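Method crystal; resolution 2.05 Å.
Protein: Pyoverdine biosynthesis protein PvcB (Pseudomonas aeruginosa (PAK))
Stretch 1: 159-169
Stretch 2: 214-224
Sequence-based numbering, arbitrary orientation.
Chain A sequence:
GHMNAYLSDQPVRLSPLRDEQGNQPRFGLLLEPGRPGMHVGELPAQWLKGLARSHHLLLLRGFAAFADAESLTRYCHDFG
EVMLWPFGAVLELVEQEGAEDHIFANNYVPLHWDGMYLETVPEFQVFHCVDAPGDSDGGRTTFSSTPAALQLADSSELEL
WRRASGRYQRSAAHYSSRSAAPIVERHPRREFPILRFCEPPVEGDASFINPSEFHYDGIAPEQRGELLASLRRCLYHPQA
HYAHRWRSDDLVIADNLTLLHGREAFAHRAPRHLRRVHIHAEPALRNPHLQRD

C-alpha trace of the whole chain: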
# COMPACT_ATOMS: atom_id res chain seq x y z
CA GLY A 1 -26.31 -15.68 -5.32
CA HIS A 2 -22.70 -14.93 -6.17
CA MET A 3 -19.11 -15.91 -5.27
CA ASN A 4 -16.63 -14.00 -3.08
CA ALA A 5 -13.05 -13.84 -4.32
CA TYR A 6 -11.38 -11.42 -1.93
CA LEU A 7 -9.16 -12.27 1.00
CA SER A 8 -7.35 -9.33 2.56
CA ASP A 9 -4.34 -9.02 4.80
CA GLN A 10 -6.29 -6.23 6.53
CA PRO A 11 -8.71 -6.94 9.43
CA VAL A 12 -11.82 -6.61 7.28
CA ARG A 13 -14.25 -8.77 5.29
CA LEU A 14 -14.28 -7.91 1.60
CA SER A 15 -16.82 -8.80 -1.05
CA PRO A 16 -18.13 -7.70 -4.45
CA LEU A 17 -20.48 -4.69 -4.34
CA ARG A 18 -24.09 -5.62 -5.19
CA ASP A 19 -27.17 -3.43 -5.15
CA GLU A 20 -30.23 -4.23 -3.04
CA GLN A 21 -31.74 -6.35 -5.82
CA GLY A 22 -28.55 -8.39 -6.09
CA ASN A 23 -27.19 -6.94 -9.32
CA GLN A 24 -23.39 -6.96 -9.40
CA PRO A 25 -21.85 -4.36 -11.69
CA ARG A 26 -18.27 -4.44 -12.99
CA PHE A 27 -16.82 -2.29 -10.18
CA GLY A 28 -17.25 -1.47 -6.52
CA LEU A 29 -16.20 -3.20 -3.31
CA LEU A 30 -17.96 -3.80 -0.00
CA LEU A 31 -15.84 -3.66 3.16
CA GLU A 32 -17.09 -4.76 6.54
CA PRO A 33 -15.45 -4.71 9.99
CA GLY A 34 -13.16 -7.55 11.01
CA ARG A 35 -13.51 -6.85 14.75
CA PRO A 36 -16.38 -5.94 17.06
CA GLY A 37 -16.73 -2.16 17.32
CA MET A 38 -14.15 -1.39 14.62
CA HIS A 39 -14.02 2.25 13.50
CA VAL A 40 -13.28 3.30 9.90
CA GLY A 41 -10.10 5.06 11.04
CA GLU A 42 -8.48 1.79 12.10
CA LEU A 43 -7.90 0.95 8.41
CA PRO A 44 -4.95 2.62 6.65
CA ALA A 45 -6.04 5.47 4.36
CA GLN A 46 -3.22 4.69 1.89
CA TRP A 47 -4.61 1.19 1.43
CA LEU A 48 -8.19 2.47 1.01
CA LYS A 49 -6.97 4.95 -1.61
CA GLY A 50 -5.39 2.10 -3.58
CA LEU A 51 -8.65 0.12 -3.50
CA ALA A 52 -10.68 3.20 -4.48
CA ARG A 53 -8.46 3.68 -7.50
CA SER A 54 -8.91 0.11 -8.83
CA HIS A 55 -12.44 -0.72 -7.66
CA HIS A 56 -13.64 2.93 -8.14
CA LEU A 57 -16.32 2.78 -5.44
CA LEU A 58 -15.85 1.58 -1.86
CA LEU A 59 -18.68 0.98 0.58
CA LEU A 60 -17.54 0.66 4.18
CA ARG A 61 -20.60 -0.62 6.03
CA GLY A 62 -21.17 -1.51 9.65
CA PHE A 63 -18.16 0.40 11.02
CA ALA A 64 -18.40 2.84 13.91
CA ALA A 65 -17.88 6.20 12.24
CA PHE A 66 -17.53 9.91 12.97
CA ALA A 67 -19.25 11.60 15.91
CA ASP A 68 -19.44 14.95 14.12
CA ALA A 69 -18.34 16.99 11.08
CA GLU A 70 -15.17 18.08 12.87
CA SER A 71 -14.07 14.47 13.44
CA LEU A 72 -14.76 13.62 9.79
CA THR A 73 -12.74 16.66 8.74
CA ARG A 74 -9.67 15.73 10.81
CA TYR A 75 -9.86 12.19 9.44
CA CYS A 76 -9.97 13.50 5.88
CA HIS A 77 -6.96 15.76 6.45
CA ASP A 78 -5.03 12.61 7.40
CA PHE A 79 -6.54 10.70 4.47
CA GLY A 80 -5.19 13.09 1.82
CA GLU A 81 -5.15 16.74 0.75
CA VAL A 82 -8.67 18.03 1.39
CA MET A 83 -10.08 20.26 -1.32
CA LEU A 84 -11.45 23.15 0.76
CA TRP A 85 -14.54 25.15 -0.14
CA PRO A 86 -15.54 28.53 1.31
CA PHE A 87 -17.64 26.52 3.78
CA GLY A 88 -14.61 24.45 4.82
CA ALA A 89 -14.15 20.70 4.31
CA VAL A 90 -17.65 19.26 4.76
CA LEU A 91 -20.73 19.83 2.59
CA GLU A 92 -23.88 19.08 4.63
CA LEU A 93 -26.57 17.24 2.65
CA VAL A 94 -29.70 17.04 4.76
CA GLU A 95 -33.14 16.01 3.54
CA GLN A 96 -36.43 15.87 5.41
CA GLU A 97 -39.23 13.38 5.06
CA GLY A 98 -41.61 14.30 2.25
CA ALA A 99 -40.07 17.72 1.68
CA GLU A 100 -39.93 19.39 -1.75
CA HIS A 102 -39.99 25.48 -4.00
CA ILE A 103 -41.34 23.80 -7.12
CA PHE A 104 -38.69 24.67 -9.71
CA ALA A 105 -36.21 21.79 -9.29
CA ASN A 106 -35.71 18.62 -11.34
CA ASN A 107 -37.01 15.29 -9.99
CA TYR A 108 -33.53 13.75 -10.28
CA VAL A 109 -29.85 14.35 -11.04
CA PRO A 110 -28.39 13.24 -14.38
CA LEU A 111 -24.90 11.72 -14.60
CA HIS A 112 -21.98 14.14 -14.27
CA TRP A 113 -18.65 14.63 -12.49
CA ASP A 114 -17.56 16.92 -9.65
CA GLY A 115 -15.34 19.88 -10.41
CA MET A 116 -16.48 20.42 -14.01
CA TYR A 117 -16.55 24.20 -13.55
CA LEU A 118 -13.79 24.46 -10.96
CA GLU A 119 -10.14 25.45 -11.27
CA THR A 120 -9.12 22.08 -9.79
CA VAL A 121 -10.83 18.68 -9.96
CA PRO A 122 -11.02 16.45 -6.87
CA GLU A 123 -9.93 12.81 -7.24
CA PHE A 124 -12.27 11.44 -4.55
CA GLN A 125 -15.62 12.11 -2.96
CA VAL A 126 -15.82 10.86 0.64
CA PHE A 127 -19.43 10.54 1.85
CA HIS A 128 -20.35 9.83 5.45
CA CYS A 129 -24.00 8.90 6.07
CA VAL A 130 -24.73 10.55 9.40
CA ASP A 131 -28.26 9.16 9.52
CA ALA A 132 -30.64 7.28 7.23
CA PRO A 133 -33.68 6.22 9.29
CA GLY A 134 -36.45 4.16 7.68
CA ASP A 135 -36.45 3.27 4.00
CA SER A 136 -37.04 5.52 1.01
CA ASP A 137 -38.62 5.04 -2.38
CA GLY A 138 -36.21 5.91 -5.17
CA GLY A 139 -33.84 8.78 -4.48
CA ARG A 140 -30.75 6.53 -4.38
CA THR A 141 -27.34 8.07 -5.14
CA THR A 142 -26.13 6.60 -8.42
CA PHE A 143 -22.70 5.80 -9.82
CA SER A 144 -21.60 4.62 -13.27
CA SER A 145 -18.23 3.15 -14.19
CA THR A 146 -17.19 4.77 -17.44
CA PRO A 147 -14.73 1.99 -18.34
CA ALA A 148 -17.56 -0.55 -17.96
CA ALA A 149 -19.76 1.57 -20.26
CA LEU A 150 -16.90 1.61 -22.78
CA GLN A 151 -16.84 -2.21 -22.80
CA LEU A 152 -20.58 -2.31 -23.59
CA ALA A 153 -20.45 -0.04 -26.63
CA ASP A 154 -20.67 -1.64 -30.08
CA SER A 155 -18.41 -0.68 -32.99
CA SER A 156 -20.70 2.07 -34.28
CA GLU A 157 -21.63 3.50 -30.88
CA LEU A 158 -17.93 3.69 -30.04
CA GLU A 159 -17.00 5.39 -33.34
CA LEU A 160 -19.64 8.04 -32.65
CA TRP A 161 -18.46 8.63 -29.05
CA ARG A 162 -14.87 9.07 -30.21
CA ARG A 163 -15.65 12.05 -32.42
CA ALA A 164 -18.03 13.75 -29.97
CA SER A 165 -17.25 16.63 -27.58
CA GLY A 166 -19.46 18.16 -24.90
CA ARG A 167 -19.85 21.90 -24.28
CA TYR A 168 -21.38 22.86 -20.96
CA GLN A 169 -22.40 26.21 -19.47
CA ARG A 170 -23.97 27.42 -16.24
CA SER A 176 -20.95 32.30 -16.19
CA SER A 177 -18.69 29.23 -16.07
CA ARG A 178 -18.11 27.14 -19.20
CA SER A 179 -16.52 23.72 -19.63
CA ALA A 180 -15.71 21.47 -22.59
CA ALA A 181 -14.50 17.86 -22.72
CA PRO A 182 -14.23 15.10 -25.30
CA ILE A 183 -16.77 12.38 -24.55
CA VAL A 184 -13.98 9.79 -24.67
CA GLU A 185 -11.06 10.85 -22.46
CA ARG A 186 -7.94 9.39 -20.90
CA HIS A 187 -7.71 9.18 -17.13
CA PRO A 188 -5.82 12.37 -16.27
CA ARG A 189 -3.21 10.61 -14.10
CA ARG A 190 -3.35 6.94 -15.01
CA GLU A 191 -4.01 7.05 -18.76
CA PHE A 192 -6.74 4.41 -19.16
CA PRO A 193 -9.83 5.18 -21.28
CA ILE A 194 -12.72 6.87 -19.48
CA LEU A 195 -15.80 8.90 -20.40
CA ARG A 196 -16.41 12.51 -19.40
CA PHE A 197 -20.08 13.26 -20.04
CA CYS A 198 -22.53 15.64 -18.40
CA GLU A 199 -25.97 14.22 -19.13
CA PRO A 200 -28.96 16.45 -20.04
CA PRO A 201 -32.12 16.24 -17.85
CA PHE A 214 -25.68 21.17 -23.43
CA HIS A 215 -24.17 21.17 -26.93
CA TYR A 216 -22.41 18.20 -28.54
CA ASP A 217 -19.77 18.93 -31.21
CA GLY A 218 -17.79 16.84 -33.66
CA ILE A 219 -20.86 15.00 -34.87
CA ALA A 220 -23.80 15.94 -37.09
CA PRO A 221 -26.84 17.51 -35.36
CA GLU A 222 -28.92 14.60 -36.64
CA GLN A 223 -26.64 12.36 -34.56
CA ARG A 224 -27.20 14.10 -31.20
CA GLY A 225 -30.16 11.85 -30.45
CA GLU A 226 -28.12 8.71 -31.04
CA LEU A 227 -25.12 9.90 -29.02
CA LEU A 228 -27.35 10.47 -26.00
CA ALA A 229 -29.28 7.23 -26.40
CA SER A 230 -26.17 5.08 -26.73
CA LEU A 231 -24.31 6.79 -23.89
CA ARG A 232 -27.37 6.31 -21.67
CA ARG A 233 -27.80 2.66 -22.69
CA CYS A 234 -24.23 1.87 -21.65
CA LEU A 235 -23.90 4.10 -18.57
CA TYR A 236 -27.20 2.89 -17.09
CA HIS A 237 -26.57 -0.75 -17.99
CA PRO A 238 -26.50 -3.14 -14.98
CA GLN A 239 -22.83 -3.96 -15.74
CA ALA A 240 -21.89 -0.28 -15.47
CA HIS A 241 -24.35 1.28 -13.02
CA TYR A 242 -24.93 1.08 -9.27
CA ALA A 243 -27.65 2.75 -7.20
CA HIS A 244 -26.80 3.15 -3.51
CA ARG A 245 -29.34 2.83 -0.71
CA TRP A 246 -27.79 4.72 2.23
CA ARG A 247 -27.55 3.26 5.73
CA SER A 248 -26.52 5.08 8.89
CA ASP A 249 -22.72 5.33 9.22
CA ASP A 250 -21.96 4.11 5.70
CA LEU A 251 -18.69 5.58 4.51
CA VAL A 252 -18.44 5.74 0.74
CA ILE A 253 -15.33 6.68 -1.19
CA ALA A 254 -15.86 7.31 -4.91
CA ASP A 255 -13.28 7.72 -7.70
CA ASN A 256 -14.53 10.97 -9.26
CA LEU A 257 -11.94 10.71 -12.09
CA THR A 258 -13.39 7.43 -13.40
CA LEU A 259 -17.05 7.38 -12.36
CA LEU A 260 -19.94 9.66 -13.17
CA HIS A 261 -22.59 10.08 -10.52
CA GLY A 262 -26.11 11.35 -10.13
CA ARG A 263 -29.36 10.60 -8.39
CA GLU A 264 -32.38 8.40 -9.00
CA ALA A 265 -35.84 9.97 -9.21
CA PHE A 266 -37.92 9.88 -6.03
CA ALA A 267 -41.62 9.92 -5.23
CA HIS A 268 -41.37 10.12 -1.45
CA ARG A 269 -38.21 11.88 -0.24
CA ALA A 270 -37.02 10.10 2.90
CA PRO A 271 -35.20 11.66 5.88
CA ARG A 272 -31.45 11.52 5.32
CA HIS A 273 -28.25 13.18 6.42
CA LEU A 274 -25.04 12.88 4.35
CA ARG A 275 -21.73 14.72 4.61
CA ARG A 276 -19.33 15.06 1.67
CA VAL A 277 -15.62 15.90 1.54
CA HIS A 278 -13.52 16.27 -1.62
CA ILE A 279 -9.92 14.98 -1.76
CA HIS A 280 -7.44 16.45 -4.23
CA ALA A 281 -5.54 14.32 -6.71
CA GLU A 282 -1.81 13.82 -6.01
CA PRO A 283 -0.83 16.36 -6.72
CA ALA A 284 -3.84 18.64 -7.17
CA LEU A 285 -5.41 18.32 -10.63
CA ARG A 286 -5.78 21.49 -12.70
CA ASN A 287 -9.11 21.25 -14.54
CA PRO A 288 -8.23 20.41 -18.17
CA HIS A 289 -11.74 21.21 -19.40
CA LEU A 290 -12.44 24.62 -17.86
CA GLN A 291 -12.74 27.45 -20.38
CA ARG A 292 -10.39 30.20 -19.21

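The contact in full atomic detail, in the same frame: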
# COMPACT_ATOMS: atom_id res chain seq x y z
N GLU A 159 -17.46 4.45 -32.31
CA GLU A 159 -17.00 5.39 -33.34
C GLU A 159 -17.65 6.77 -33.18
O GLU A 159 -16.98 7.80 -33.28
CB GLU A 159 -17.30 4.84 -34.74
N LEU A 160 -18.95 6.79 -32.92
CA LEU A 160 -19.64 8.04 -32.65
C LEU A 160 -19.08 8.75 -31.40
O LEU A 160 -18.77 9.95 -31.44
CB LEU A 160 -21.15 7.80 -32.50
CG LEU A 160 -22.08 9.02 -32.47
CD1 LEU A 160 -22.01 9.79 -33.78
CD2 LEU A 160 -23.51 8.59 -32.17
N TRP A 161 -18.95 8.02 -30.29
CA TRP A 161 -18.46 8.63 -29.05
C TRP A 161 -17.11 9.28 -29.26
O TRP A 161 -16.84 10.38 -28.74
CB TRP A 161 -18.31 7.58 -27.95
CG TRP A 161 -19.59 6.95 -27.52
CD1 TRP A 161 -20.83 7.20 -28.02
CD2 TRP A 161 -19.75 5.97 -26.48
NE1 TRP A 161 -21.76 6.42 -27.37
CE2 TRP A 161 -21.12 5.66 -26.42
CE3 TRP A 161 -18.87 5.33 -25.60
CZ2 TRP A 161 -21.63 4.74 -25.52
CZ3 TRP A 161 -19.38 4.41 -24.72
CH2 TRP A 161 -20.75 4.12 -24.67
N ARG A 162 -16.25 8.61 -30.02
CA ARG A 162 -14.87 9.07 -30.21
C ARG A 162 -14.74 10.39 -30.96
O ARG A 162 -13.72 11.06 -30.86
CB ARG A 162 -14.03 7.99 -30.90
CG ARG A 162 -13.68 6.83 -29.98
CD ARG A 162 -12.99 5.72 -30.75
NE ARG A 162 -12.48 4.67 -29.88
CZ ARG A 162 -12.26 3.42 -30.27
NH1 ARG A 162 -12.52 3.06 -31.52
NH2 ARG A 162 -11.78 2.53 -29.41
N ARG A 163 -15.75 10.76 -31.74
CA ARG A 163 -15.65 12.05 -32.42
C ARG A 163 -16.43 13.17 -31.71
O ARG A 163 -16.29 14.35 -32.06
CB ARG A 163 -15.97 11.95 -33.92
CG ARG A 163 -17.19 11.12 -34.30
CD ARG A 163 -17.21 10.87 -35.82
NE ARG A 163 -18.54 10.54 -36.32
CZ ARG A 163 -19.36 11.41 -36.92
NH1 ARG A 163 -18.99 12.67 -37.09
NH2 ARG A 163 -20.55 11.01 -37.34
N ALA A 164 -17.19 12.80 -30.69
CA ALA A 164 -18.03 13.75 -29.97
C ALA A 164 -17.32 14.51 -28.84
O ALA A 164 -16.45 13.97 -28.16
CB ALA A 164 -19.28 13.06 -29.43
N SER A 165 -17.71 15.77 -28.66
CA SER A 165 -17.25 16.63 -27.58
C SER A 165 -18.46 17.28 -26.93
O SER A 165 -19.43 17.60 -27.62
CB SER A 165 -16.33 17.73 -28.12
OG SER A 165 -14.98 17.31 -28.16
N GLY A 166 -18.39 17.50 -25.62
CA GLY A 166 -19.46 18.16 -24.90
C GLY A 166 -19.08 19.58 -24.54
O GLY A 166 -17.94 19.84 -24.16
N ARG A 167 -20.03 20.51 -24.71
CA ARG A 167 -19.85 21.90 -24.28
C ARG A 167 -20.92 22.24 -23.25
O ARG A 167 -22.11 22.12 -23.52
CB ARG A 167 -19.94 22.87 -25.47
CG ARG A 167 -18.64 23.03 -26.25
CD ARG A 167 -18.73 24.19 -27.26
NE ARG A 167 -19.62 23.89 -28.38
CZ ARG A 167 -20.81 24.47 -28.59
NH1 ARG A 167 -21.26 25.39 -27.74
NH2 ARG A 167 -21.54 24.13 -29.64
N TYR A 168 -20.48 22.66 -22.08
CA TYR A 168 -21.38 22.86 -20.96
C TYR A 168 -21.25 24.28 -20.43
O TYR A 168 -20.16 24.85 -20.41
CB TYR A 168 -21.10 21.83 -19.86
CG TYR A 168 -20.94 20.42 -20.41
CD1 TYR A 168 -22.04 19.73 -20.92
CD2 TYR A 168 -19.71 19.79 -20.43
CE1 TYR A 168 -21.90 18.46 -21.44
CE2 TYR A 168 -19.56 18.51 -20.95
CZ TYR A 168 -20.66 17.85 -21.44
OH TYR A 168 -20.52 16.58 -21.96
N GLN A 169 -22.38 24.86 -20.03
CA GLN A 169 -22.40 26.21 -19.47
C GLN A 169 -23.35 26.28 -18.30
O GLN A 169 -24.33 25.53 -18.23
CB GLN A 169 -22.79 27.23 -20.54
N PHE A 214 -26.17 22.49 -23.05
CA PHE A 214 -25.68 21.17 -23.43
C PHE A 214 -25.58 21.00 -24.94
O PHE A 214 -26.54 20.57 -25.59
CB PHE A 214 -26.59 20.09 -22.86
CG PHE A 214 -26.69 20.12 -21.36
CD1 PHE A 214 -27.76 20.76 -20.74
CD2 PHE A 214 -25.72 19.52 -20.58
CE1 PHE A 214 -27.85 20.80 -19.37
CE2 PHE A 214 -25.81 19.55 -19.20
CZ PHE A 214 -26.87 20.19 -18.59
N HIS A 215 -24.41 21.32 -25.50
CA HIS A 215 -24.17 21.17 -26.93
C HIS A 215 -23.16 20.05 -27.16
O HIS A 215 -22.24 19.87 -26.36
CB HIS A 215 -23.66 22.49 -27.51
CG HIS A 215 -24.53 23.67 -27.18
ND1 HIS A 215 -24.02 24.90 -26.83
CD2 HIS A 215 -25.88 23.79 -27.13
CE1 HIS A 215 -25.02 25.73 -26.59
NE2 HIS A 215 -26.16 25.08 -26.76
N TYR A 216 -23.32 19.30 -28.25
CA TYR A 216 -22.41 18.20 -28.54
C TYR A 216 -21.78 18.31 -29.94
O TYR A 216 -22.45 18.10 -30.95
CB TYR A 216 -23.10 16.85 -28.31
CG TYR A 216 -23.61 16.69 -26.89
CD1 TYR A 216 -24.95 16.88 -26.58
CD2 TYR A 216 -22.73 16.38 -25.85
CE1 TYR A 216 -25.41 16.75 -25.28
CE2 TYR A 216 -23.19 16.25 -24.54
CZ TYR A 216 -24.53 16.43 -24.26
OH TYR A 216 -24.99 16.31 -22.95
N ASP A 217 -20.49 18.65 -29.97
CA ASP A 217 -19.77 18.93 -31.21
C ASP A 217 -19.10 17.70 -31.80
O ASP A 217 -19.02 16.65 -31.15
CB ASP A 217 -18.68 19.97 -30.96
CG ASP A 217 -19.22 21.25 -30.38
OD1 ASP A 217 -20.42 21.54 -30.57
OD2 ASP A 217 -18.44 21.98 -29.74
N GLY A 218 -18.60 17.86 -33.02
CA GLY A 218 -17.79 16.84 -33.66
C GLY A 218 -18.63 15.81 -34.39
O GLY A 218 -18.12 14.98 -35.13
N ILE A 219 -19.93 15.86 -34.15
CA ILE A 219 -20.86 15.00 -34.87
C ILE A 219 -21.91 15.85 -35.56
O ILE A 219 -21.98 17.06 -35.32
CB ILE A 219 -21.56 14.01 -33.92
CG1 ILE A 219 -22.35 14.78 -32.86
CG2 ILE A 219 -20.53 13.09 -33.26
CD1 ILE A 219 -23.30 13.91 -32.06
N ALA A 220 -22.72 15.23 -36.41
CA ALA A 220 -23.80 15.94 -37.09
C ALA A 220 -25.01 16.08 -36.18
O ALA A 220 -25.33 15.15 -35.42
CB ALA A 220 -24.18 15.23 -38.38
N PRO A 221 -25.70 17.23 -36.24
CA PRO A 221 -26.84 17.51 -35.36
C PRO A 221 -27.86 16.38 -35.37
O PRO A 221 -28.48 16.10 -34.35
CB PRO A 221 -27.44 18.78 -35.98
CG PRO A 221 -26.30 19.44 -36.65
CD PRO A 221 -25.45 18.32 -37.20
N GLU A 222 -28.01 15.73 -36.52
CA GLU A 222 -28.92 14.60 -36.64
C GLU A 222 -28.46 13.42 -35.78
O GLU A 222 -29.23 12.49 -35.52
CB GLU A 222 -29.06 14.15 -38.10
CG GLU A 222 -29.60 15.22 -39.03
CD GLU A 222 -28.52 16.15 -39.54
OE1 GLU A 222 -28.85 17.31 -39.88
OE2 GLU A 222 -27.34 15.73 -39.62
N GLN A 223 -27.21 13.46 -35.34
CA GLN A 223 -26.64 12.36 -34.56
C GLN A 223 -26.68 12.59 -33.05
O GLN A 223 -26.35 11.69 -32.27
CB GLN A 223 -25.21 12.07 -35.01
CG GLN A 223 -25.14 11.28 -36.29
CD GLN A 223 -23.74 11.22 -36.83
OE1 GLN A 223 -23.01 12.22 -36.80
NE2 GLN A 223 -23.34 10.06 -37.32
N ARG A 224 -27.08 13.79 -32.63
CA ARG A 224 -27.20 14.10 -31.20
C ARG A 224 -28.06 13.07 -30.49
O ARG A 224 -27.69 12.55 -29.43
CB ARG A 224 -27.80 15.49 -31.00
CG ARG A 224 -28.16 15.78 -29.54
CD ARG A 224 -29.09 16.98 -29.41
NE ARG A 224 -29.40 17.29 -28.02
CZ ARG A 224 -28.68 18.10 -27.25
NH1 ARG A 224 -27.59 18.68 -27.75
NH2 ARG A 224 -29.03 18.32 -26.00

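The contact runs from a helix, through Ala-164, into an antiparallel pairing of two strands; side chains make the contact at the helix, and backbone bonds carry the strand. On the helix, Glu-159, Trp-161 and Arg-162 take no part. Leu-160 does: its CA-to-CB bond points sideways, yet with chi1 in t and chi2 in p the chain end reaches across, placing Leu-160 CD1 3.7 Å from Ile-219 CG2 and 3.8 Å from Gln-223 CD. A buried leucine thus packs against both a branched aliphatic and the flank of an amide.

Arg-163 also starts out sideways and gains its contacts by length. Ile-219 CG2 lies over one face of its guanidinium, a common way for an arginine to use apolar surface while its nitrogens stay free for polar partners. Here Arg-163 NH2 gives a weak hydrogen bond to Gln-223 OE1, 2.8 Å long but bent to 119° at the hydrogen. Gln-223 OE1 also accepts a better-aligned bond from Ala-220 N at 3.0 Å, so the Gln-223 side chain ties its own loop together as well as meeting the arginine. The backbone of Arg-163 matters too: Gly-218 CA approaches Arg-163 O at 3.3 Å in a CA-H...O contact. An ideal CB on Gly-218 would sit 2.0 Å from Arg-163 O, a clash, and the Gly-218 phi of 86° independently favours glycine.

Ala-164 makes the turn from helix to strand. Ala-164 CB touches Ile-219 CG2 at 4.0 Å, so this one methyl group of the isoleucine serves Leu-160 and Ala-164 together.

From Ser-165 the backbone takes over. Ser-165 N donates to Asp-217 O at 2.9 Å, and Asp-217 N donates to Ser-165 O at 2.8 Å, closing a hydrogen-bonded pair.

Next, Gly-166 faces Tyr-216 in a non-hydrogen-bonded position, with Gly-166 CA 4.7 Å from Tyr-216 CA. A CB on Gly-166 would come 2.0 Å from Tyr-168 OH; the bare glycine leaves room for that hydroxyl to lie over it, near the edge of the Tyr-216 ring, with Tyr-168 OH 3.7 Å from Tyr-216 CE2.

Arg-167 repeats the backbone pattern with His-215: Arg-167 N to His-215 O is 2.8 Å, and His-215 N to Arg-167 O is 3.1 Å, both nearly straight. Ser-165, Arg-167, His-215 and Asp-217 share one face of the sheet, and there Arg-167 dominates. It reaches diagonally across the strands to Asp-217, of the next hydrogen-bonded pair, forming a two-pronged salt bridge: Arg-167 NE to Asp-217 OD2 at 2.6 Å and Arg-167 NH2 to Asp-217 OD1 at 3.0 Å. His-215 CB lies over one face of the guanidinium, while Arg-167 NH1 stands at the edge of the imidazole, 2.9 Å from His-215 ND1.

Tyr-168 closes the contact in aromatic company. Tyr-168 CD1 meets Phe-214 CD2 at 3.7 Å, with the phenylalanine atom at the edge of the tyrosine ring. Gln-169, modelled only to CB, adds almost nothing.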